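Local coordinates for protein 2'-5' RNA Ligase (PDB 1IUH) that is a member of the LigT-like 2H phosphoesterase family, with a two-lobed fold of antiparallel strands and helices, at residues A[67-72]-A[153-158]. Sequence-based numbering, arbitrary orientation.
Sequences EAPFRA and PVEGFA
F70 and V154 face each other as an antiparallel hydrogen-bonded pair. V154 N gives its hydrogen to F70 O at 2.8 Å, and F70 N returns a longer bond of 3.1 Å to V154 O. Their side chains lie side by side on one face of the sheet. F70 CG sits between its own backbone N and carbonyl carbon (chi1 57°). One face of the ring lies against V154 CB, which makes a CH-pi contact 3.9 Å from the centroid, offset toward the rim. The branched valine suits this place, since CG1 meets CZ of F70 while CG2 meets both CE1 of F70 and, at 3.7 Å, CB of A72, whose small methyl fits beside it. Just before the strand, P69 has no N-H to offer, but its CA makes a C-H...O contact of 3.2 Å with V154 O, and its ring CB meets E155 OE1.

Further out, F98 and L101 of helix 96-113 pack on this apolar face, F98 meeting the F70 ring edge to face. L179 touches P69 and F70 and pairs by backbone with E155. The contact thus joins strand 70-80 to strand 150-164 just after the short link 67-69 from helix 53-66: two backbone bonds fix the register, and apolar contacts bind the paired strands to helix 96-113.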
# COMPACT_ATOMS: atom_id res chain seq x y z
N GLU A 67 -2.28 12.12 -14.05
CA GLU A 67 -2.87 10.79 -14.31
C GLU A 67 -4.35 10.73 -14.03
O GLU A 67 -4.83 11.34 -13.09
CB GLU A 67 -2.16 9.73 -13.49
CG GLU A 67 -0.69 9.65 -13.82
CD GLU A 67 -0.45 8.76 -14.98
OE1 GLU A 67 -0.69 7.55 -14.87
OE2 GLU A 67 -0.03 9.25 -16.03
N ALA A 68 -5.05 10.02 -14.90
CA ALA A 68 -6.49 9.82 -14.79
C ALA A 68 -6.93 8.64 -13.85
O ALA A 68 -6.18 7.76 -13.56
CB ALA A 68 -7.06 9.59 -16.18
N PRO A 69 -8.17 8.68 -13.35
CA PRO A 69 -8.71 7.62 -12.49
C PRO A 69 -8.60 6.39 -13.37
O PRO A 69 -8.75 6.48 -14.56
CB PRO A 69 -10.16 8.06 -12.30
CG PRO A 69 -9.99 9.58 -12.20
CD PRO A 69 -9.05 9.87 -13.32
N PHE A 70 -8.30 5.23 -12.82
CA PHE A 70 -8.16 4.03 -13.64
C PHE A 70 -8.81 2.85 -12.89
O PHE A 70 -8.98 2.94 -11.68
CB PHE A 70 -6.67 3.77 -13.86
CG PHE A 70 -5.87 3.62 -12.58
CD1 PHE A 70 -5.82 2.40 -11.93
CD2 PHE A 70 -5.14 4.74 -12.04
CE1 PHE A 70 -5.03 2.25 -10.74
CE2 PHE A 70 -4.34 4.60 -10.86
CZ PHE A 70 -4.29 3.32 -10.20
N ARG A 71 -9.18 1.78 -13.58
CA ARG A 71 -9.79 0.63 -12.91
C ARG A 71 -8.74 -0.36 -12.44
O ARG A 71 -7.76 -0.61 -13.17
CB ARG A 71 -10.74 -0.12 -13.83
CG ARG A 71 -12.20 0.29 -13.72
CD ARG A 71 -12.62 1.37 -14.72
NE ARG A 71 -13.31 0.89 -15.91
CZ ARG A 71 -12.72 0.22 -16.89
NH1 ARG A 71 -11.44 -0.06 -16.81
NH2 ARG A 71 -13.40 -0.16 -17.95
N ALA A 72 -8.91 -0.90 -11.23
CA ALA A 72 -8.02 -1.92 -10.69
C ALA A 72 -8.92 -3.14 -10.48
O ALA A 72 -10.17 -3.03 -10.37
CB ALA A 72 -7.43 -1.51 -9.36
N PRO A 153 -12.95 1.33 -9.22
CA PRO A 153 -12.40 2.60 -9.74
C PRO A 153 -11.38 3.23 -8.82
O PRO A 153 -11.74 3.61 -7.72
CB PRO A 153 -13.65 3.52 -9.84
CG PRO A 153 -14.82 2.54 -9.94
CD PRO A 153 -14.39 1.49 -8.90
N VAL A 154 -10.12 3.40 -9.22
CA VAL A 154 -9.13 4.09 -8.33
C VAL A 154 -9.15 5.56 -8.73
O VAL A 154 -8.77 5.88 -9.85
CB VAL A 154 -7.69 3.54 -8.50
CG1 VAL A 154 -6.74 4.29 -7.63
CG2 VAL A 154 -7.64 2.03 -8.17
N GLU A 155 -9.59 6.42 -7.81
CA GLU A 155 -9.73 7.87 -8.03
C GLU A 155 -8.71 8.76 -7.38
O GLU A 155 -8.74 9.98 -7.58
CB GLU A 155 -11.06 8.33 -7.52
CG GLU A 155 -12.04 7.27 -7.59
CD GLU A 155 -13.06 7.54 -8.64
OE1 GLU A 155 -12.66 8.11 -9.70
OE2 GLU A 155 -14.25 7.17 -8.39
N GLY A 156 -7.81 8.19 -6.59
CA GLY A 156 -6.81 9.04 -5.96
C GLY A 156 -5.99 8.29 -4.96
O GLY A 156 -6.17 7.09 -4.80
N PHE A 157 -5.07 8.97 -4.30
CA PHE A 157 -4.22 8.31 -3.31
C PHE A 157 -3.81 9.32 -2.24
O PHE A 157 -4.20 10.49 -2.30
CB PHE A 157 -3.00 7.73 -4.00
CG PHE A 157 -2.17 8.76 -4.67
CD1 PHE A 157 -0.96 9.21 -4.07
CD2 PHE A 157 -2.59 9.35 -5.87
CE1 PHE A 157 -0.20 10.25 -4.70
CE2 PHE A 157 -1.83 10.38 -6.48
CZ PHE A 157 -0.64 10.84 -5.89
N ALA A 158 -3.01 8.91 -1.27
CA ALA A 158 -2.64 9.82 -0.20
C ALA A 158 -1.24 9.69 0.31
O ALA A 158 -0.57 8.68 0.06
CB ALA A 158 -3.62 9.62 0.96